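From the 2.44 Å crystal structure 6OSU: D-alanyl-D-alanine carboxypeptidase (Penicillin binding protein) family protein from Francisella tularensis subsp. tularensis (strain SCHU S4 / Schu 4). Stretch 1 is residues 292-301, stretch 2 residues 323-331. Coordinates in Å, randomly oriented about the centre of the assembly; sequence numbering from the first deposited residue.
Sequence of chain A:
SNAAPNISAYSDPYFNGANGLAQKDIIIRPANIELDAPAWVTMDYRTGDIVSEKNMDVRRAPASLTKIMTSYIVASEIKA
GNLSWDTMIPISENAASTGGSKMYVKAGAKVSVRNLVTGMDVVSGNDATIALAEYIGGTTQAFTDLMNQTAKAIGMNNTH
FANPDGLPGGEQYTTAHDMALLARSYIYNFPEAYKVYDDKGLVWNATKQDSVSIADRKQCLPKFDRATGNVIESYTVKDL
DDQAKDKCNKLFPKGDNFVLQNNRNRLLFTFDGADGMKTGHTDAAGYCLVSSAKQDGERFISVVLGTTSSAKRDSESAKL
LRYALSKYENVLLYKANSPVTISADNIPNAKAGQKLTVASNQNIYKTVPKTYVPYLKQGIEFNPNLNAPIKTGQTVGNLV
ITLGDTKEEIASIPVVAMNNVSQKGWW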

ATOM      1  N   SER A 292       2.987  -4.693  -1.064  1.00 49.37           N
ATOM      2  CA  SER A 292       2.070  -4.850   0.051  1.00 50.54           C
ATOM      3  C   SER A 292       1.863  -6.330   0.323  1.00 52.28           C
ATOM      4  O   SER A 292       1.742  -7.130  -0.609  1.00 52.43           O
ATOM      5  CB  SER A 292       0.724  -4.171  -0.229  1.00 51.79           C
ATOM      6  OG  SER A 292      -0.073  -4.127   0.943  1.00 53.37           O
ATOM      7  N   ALA A 293       1.829  -6.690   1.602  1.00 54.27           N
ATOM      8  CA  ALA A 293       1.628  -8.071   2.010  1.00 57.90           C
ATOM      9  C   ALA A 293       0.656  -8.108   3.178  1.00 59.68           C
ATOM     10  O   ALA A 293       0.712  -7.256   4.067  1.00 57.50           O
ATOM     11  CB  ALA A 293       2.952  -8.744   2.402  1.00 58.57           C
ATOM     12  N   LYS A 294      -0.231  -9.098   3.166  1.00 64.29           N
ATOM     13  CA  LYS A 294      -1.240  -9.273   4.200  1.00 69.01           C
ATOM     14  C   LYS A 294      -1.082 -10.653   4.821  1.00 73.64           C
ATOM     15  O   LYS A 294      -0.924 -11.645   4.103  1.00 73.84           O
ATOM     16  CB  LYS A 294      -2.648  -9.100   3.620  1.00 70.16           C
ATOM     17  CG  LYS A 294      -3.761  -9.119   4.654  1.00 72.67           C
ATOM     18  CD  LYS A 294      -5.101  -8.757   4.027  1.00 73.69           C
ATOM     19  CE  LYS A 294      -6.165  -8.531   5.093  1.00 76.56           C
ATOM     20  NZ  LYS A 294      -7.496  -8.194   4.512  1.00 78.08           N
ATOM     21  N   GLN A 295      -1.112 -10.713   6.150  1.00 78.66           N
ATOM     22  CA  GLN A 295      -1.039 -11.989   6.859  1.00 84.94           C
ATOM     23  C   GLN A 295      -1.885 -11.877   8.117  1.00 87.89           C
ATOM     24  O   GLN A 295      -1.530 -11.141   9.042  1.00 87.95           O
ATOM     25  CB  GLN A 295       0.402 -12.362   7.193  1.00 87.46           C
ATOM     26  CG  GLN A 295       1.076 -13.188   6.112  1.00 90.05           C
ATOM     27  CD  GLN A 295       2.536 -13.463   6.403  1.00 92.64           C
ATOM     28  OE1 GLN A 295       3.061 -13.063   7.443  1.00 94.04           O
ATOM     29  NE2 GLN A 295       3.203 -14.147   5.480  1.00 93.39           N
ATOM     30  N   ASP A 296      -3.005 -12.600   8.137  1.00 90.52           N
ATOM     31  CA  ASP A 296      -3.923 -12.631   9.274  1.00 94.55           C
ATOM     32  C   ASP A 296      -4.425 -11.224   9.613  1.00 91.33           C
ATOM     33  O   ASP A 296      -4.210 -10.693  10.707  1.00 91.48           O
ATOM     34  CB  ASP A 296      -3.274 -13.308  10.486  1.00 99.70           C
ATOM     35  CG  ASP A 296      -4.262 -13.570  11.608  1.00106.74           C
ATOM     36  OD1 ASP A 296      -4.057 -13.052  12.726  1.00108.20           O
ATOM     37  OD2 ASP A 296      -5.248 -14.299  11.367  1.00110.65           O
ATOM     38  N   GLY A 297      -5.095 -10.620   8.633  1.00 88.02           N
ATOM     39  CA  GLY A 297      -5.775  -9.352   8.822  1.00 84.97           C
ATOM     40  C   GLY A 297      -4.846  -8.154   8.904  1.00 79.50           C
ATOM     41  O   GLY A 297      -5.291  -7.001   8.906  1.00 79.14           O
ATOM     42  N   GLU A 298      -3.544  -8.415   8.969  1.00 75.31           N
ATOM     43  CA  GLU A 298      -2.535  -7.372   9.133  1.00 70.34           C
ATOM     44  C   GLU A 298      -1.827  -7.145   7.797  1.00 64.11           C
ATOM     45  O   GLU A 298      -1.077  -8.008   7.326  1.00 64.36           O
ATOM     46  CB  GLU A 298      -1.546  -7.753  10.234  1.00 71.69           C
ATOM     47  CG  GLU A 298      -0.562  -6.664  10.615  1.00 70.64           C
ATOM     48  CD  GLU A 298      -1.153  -5.641  11.574  1.00 72.58           C
ATOM     49  OE1 GLU A 298      -2.386  -5.639  11.781  1.00 74.81           O
ATOM     50  OE2 GLU A 298      -0.375  -4.834  12.125  1.00 71.67           O
ATOM     51  N   ARG A 299      -2.078  -5.992   7.185  1.00 58.49           N
ATOM     52  CA  ARG A 299      -1.490  -5.631   5.903  1.00 54.24           C
ATOM     53  C   ARG A 299      -0.492  -4.497   6.086  1.00 52.22           C
ATOM     54  O   ARG A 299      -0.774  -3.508   6.772  1.00 52.00           O
ATOM     55  CB  ARG A 299      -2.557  -5.204   4.891  1.00 53.05           C
ATOM     56  CG  ARG A 299      -1.972  -4.536   3.655  1.00 50.71           C
ATOM     57  CD  ARG A 299      -3.035  -3.977   2.732  1.00 52.04           C
ATOM     58  NE  ARG A 299      -3.898  -5.022   2.196  1.00 55.48           N
ATOM     59  CZ  ARG A 299      -3.561  -5.832   1.198  1.00 55.75           C
ATOM     60  NH1 ARG A 299      -2.370  -5.725   0.620  1.00 53.69           N
ATOM     61  NH2 ARG A 299      -4.415  -6.755   0.780  1.00 58.23           N
ATOM     62  N   PHE A 300       0.671  -4.641   5.461  1.00 50.61           N
ATOM     63  CA  PHE A 300       1.693  -3.608   5.472  1.00 49.60           C
ATOM     64  C   PHE A 300       2.001  -3.164   4.052  1.00 48.10           C
ATOM     65  O   PHE A 300       1.881  -3.938   3.098  1.00 47.47           O
ATOM     66  CB  PHE A 300       2.975  -4.092   6.160  1.00 48.62           C
ATOM     67  CG  PHE A 300       2.913  -4.028   7.657  1.00 49.26           C
ATOM     68  CD1 PHE A 300       3.145  -2.834   8.320  1.00 48.11           C
ATOM     69  CD2 PHE A 300       2.612  -5.158   8.401  1.00 50.59           C
ATOM     70  CE1 PHE A 300       3.085  -2.768   9.699  1.00 49.80           C
ATOM     71  CE2 PHE A 300       2.551  -5.101   9.781  1.00 52.25           C
ATOM     72  CZ  PHE A 300       2.787  -3.904  10.433  1.00 51.69           C
ATOM     73  N   ILE A 301       2.398  -1.904   3.923  1.00 47.51           N
ATOM     74  CA  ILE A 301       2.803  -1.320   2.652  1.00 46.83           C
ATOM     75  C   ILE A 301       4.264  -0.912   2.767  1.00 47.66           C
ATOM     76  O   ILE A 301       4.652  -0.229   3.723  1.00 49.47           O
ATOM     77  CB  ILE A 301       1.912  -0.121   2.285  1.00 46.75           C
ATOM     78  CG1 ILE A 301       0.486  -0.602   2.004  1.00 48.54           C
ATOM     79  CG2 ILE A 301       2.487   0.637   1.095  1.00 45.08           C
ATOM     80  CD1 ILE A 301      -0.549   0.504   2.039  1.00 49.42           C
ATOM     81  N   TYR A 323       9.828  -8.134   8.512  1.00 61.53           N
ATOM     82  CA  TYR A 323      10.109  -7.489   9.791  1.00 63.86           C
ATOM     83  C   TYR A 323       8.846  -6.884  10.397  1.00 61.13           C
ATOM     84  O   TYR A 323       8.586  -7.044  11.597  1.00 61.41           O
ATOM     85  CB  TYR A 323      11.195  -6.432   9.586  1.00 66.96           C
ATOM     86  CG  TYR A 323      11.381  -5.441  10.710  1.00 69.76           C
ATOM     87  CD1 TYR A 323      12.146  -5.758  11.826  1.00 72.92           C
ATOM     88  CD2 TYR A 323      10.822  -4.169  10.637  1.00 69.64           C
ATOM     89  CE1 TYR A 323      12.330  -4.844  12.850  1.00 74.71           C
ATOM     90  CE2 TYR A 323      10.999  -3.249  11.653  1.00 71.61           C
ATOM     91  CZ  TYR A 323      11.754  -3.591  12.756  1.00 74.70           C
ATOM     92  OH  TYR A 323      11.931  -2.673  13.765  1.00 77.05           O
ATOM     93  N   ALA A 324       8.037  -6.204   9.579  1.00 58.39           N
ATOM     94  CA  ALA A 324       6.819  -5.584  10.094  1.00 58.47           C
ATOM     95  C   ALA A 324       5.772  -6.627  10.470  1.00 59.26           C
ATOM     96  O   ALA A 324       5.128  -6.517  11.520  1.00 59.97           O
ATOM     97  CB  ALA A 324       6.250  -4.607   9.068  1.00 57.49           C
ATOM     98  N   LEU A 325       5.593  -7.648   9.630  1.00 59.13           N
ATOM     99  CA  LEU A 325       4.525  -8.619   9.857  1.00 58.56           C
ATOM    100  C   LEU A 325       4.797  -9.509  11.065  1.00 59.01           C
ATOM    101  O   LEU A 325       3.852 -10.013  11.685  1.00 59.76           O
ATOM    102  CB  LEU A 325       4.327  -9.478   8.608  1.00 58.47           C
ATOM    103  CG  LEU A 325       3.657  -8.803   7.409  1.00 56.62           C
ATOM    104  CD1 LEU A 325       3.917  -9.592   6.134  1.00 57.11           C
ATOM    105  CD2 LEU A 325       2.161  -8.657   7.651  1.00 55.31           C
ATOM    106  N   SER A 326       6.065  -9.715  11.420  1.00 58.32           N
ATOM    107  CA  SER A 326       6.415 -10.651  12.479  1.00 60.62           C
ATOM    108  C   SER A 326       6.716  -9.986  13.817  1.00 62.16           C
ATOM    109  O   SER A 326       6.782 -10.686  14.833  1.00 64.06           O
ATOM    110  CB  SER A 326       7.625 -11.493  12.061  1.00 61.29           C
ATOM    111  OG  SER A 326       8.789 -10.690  12.000  1.00 61.02           O
ATOM    112  N   LYS A 327       6.907  -8.669  13.855  1.00 61.45           N
ATOM    113  CA  LYS A 327       7.268  -7.999  15.096  1.00 62.20           C
ATOM    114  C   LYS A 327       6.252  -6.969  15.563  1.00 61.03           C
ATOM    115  O   LYS A 327       6.422  -6.414  16.653  1.00 61.34           O
ATOM    116  CB  LYS A 327       8.645  -7.333  14.956  1.00 61.92           C
ATOM    117  CG  LYS A 327       9.730  -8.306  14.535  1.00 63.27           C
ATOM    118  CD  LYS A 327      11.074  -7.963  15.137  1.00 65.52           C
ATOM    119  CE  LYS A 327      11.941  -9.208  15.242  1.00 68.41           C
ATOM    120  NZ  LYS A 327      11.321 -10.227  16.138  1.00 70.36           N
ATOM    121  N   TYR A 328       5.194  -6.712  14.797  1.00 60.04           N
ATOM    122  CA  TYR A 328       4.251  -5.650  15.117  1.00 59.58           C
ATOM    123  C   TYR A 328       2.834  -6.206  15.183  1.00 60.42           C
ATOM    124  O   TYR A 328       2.579  -7.381  14.901  1.00 62.42           O
ATOM    125  CB  TYR A 328       4.352  -4.502  14.107  1.00 58.15           C
ATOM    126  CG  TYR A 328       5.560  -3.632  14.342  1.00 59.07           C
ATOM    127  CD1 TYR A 328       5.480  -2.508  15.153  1.00 59.38           C
ATOM    128  CD2 TYR A 328       6.789  -3.943  13.772  1.00 60.73           C
ATOM    129  CE1 TYR A 328       6.583  -1.708  15.382  1.00 60.15           C
ATOM    130  CE2 TYR A 328       7.901  -3.149  13.996  1.00 62.05           C
ATOM    131  CZ  TYR A 328       7.789  -2.032  14.803  1.00 61.62           C
ATOM    132  OH  TYR A 328       8.888  -1.239  15.031  1.00 62.99           O
ATOM    133  N   GLU A 329       1.904  -5.329  15.548  1.00 59.31           N
ATOM    134  CA  GLU A 329       0.566  -5.726  15.955  1.00 58.93           C
ATOM    135  C   GLU A 329      -0.303  -4.481  16.029  1.00 56.63           C
ATOM    136  O   GLU A 329       0.172  -3.418  16.442  1.00 55.45           O
ATOM    137  CB  GLU A 329       0.617  -6.428  17.318  1.00 61.45           C
ATOM    138  CG  GLU A 329      -0.544  -7.337  17.630  1.00 63.92           C
ATOM    139  CD  GLU A 329      -0.225  -8.277  18.779  1.00 68.09           C
ATOM    140  OE1 GLU A 329      -0.076  -7.796  19.921  1.00 69.29           O
ATOM    141  OE2 GLU A 329      -0.099  -9.498  18.535  1.00 69.98           O
ATOM    142  N   ASN A 330      -1.561  -4.610  15.619  1.00 55.60           N
ATOM    143  CA  ASN A 330      -2.537  -3.532  15.739  1.00 54.93           C
ATOM    144  C   ASN A 330      -3.342  -3.748  17.013  1.00 57.71           C
ATOM    145  O   ASN A 330      -3.920  -4.824  17.211  1.00 59.43           O
ATOM    146  CB  ASN A 330      -3.454  -3.471  14.517  1.00 53.10           C
ATOM    147  CG  ASN A 330      -2.814  -2.752  13.343  1.00 52.72           C
ATOM    148  OD1 ASN A 330      -1.647  -2.363  13.400  1.00 53.80           O
ATOM    149  ND2 ASN A 330      -3.573  -2.578  12.270  1.00 51.91           N
ATOM    150  N   VAL A 331      -3.365  -2.733  17.877  1.00 58.03           N
ATOM    151  CA  VAL A 331      -4.050  -2.796  19.162  1.00 59.94           C
ATOM    152  C   VAL A 331      -4.879  -1.531  19.343  1.00 59.54           C
ATOM    153  O   VAL A 331      -4.403  -0.420  19.084  1.00 58.27           O
ATOM    154  CB  VAL A 331      -3.057  -2.957  20.335  1.00 61.02           C
ATOM    155  CG1 VAL A 331      -3.803  -3.015  21.656  1.00 62.78           C
ATOM    156  CG2 VAL A 331      -2.206  -4.206  20.152  1.00 61.73           C
TER
HETATM  157  O   HOH W   1      -2.377  -6.835  14.378  1.00 55.09           O

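The centre of the contact is the ring of F300 and the side chains of A324 and L325. A324 CB lies 3.5 Å from the centroid of the F300 ring and only 3° off the ring normal, so the methyl group sits squarely over one face in a CH-pi contact. Alanine suits the site in that its one methyl rests directly on the ring, with the CA atoms of F300 and A324 7.2 Å apart; the ring also meets helix backbone, with F300 CE2 3.4 Å from A324 O. L325 takes the ring edge instead, its CD2 standing 3.6 Å from F300 CD2 near the ring plane. Y328, the first residue to leave helical phi/psi, adds its CB at 4.0 Å from F300 CZ, while the end of its side chain leads away.

L325 gives up the largest area in the contact, 121 Å² of the 418 Å² buried in total. Its CA-to-CB bond points sideways, but chi1 m and chi2 t bring the branched end nearer to the hairpin. There the two methyls reach different atoms: L325 CD2 approaches E298 O at 3.3 Å, whereas L325 CD1 lies 3.9 Å from A293 CB and 3.8 Å from Q295 OE1. A293, a buried alanine, presents a single methyl to this leucine.

The surface that receives the helix is built by strand pairing. A293 N donates to F300 O (3.1 Å) and F300 N to A293 O (3.0 Å); nearer the type I' turn from Q295 to E298, Q295 N donates to E298 O at 2.9 Å. Alternation along the strands turns A293, Q295, E298 and F300 toward the second stretch and K294 and R299 away. Strand 298-301 and helix 323-327 run roughly antiparallel, at 152°, with their axes 8.9 Å apart at closest approach.

At the polar edge, E298 reaches from the hairpin to strand 328-331. Its chi1 t and chi2 p carry the carboxylate past the apolar centre to N330, whose CA-to-CB bond points back toward the first stretch. E298 OE2 lies 3.1 Å from the modelled N330 OD1, but the amide is probably turned over, so these atom positions do not settle the pairing. The firmer evidence for a polar link is a water: N330 N donates to it at 2.7 Å, and it donates in turn to E298 OE1 at 2.9 Å, a weak bond. A long acidic side chain suits this place because its carboxylate reaches N330 and offers OE1 as acceptor to the water; the 3.3 Å approach of L325 CD2 to E298 O is a backbone contact.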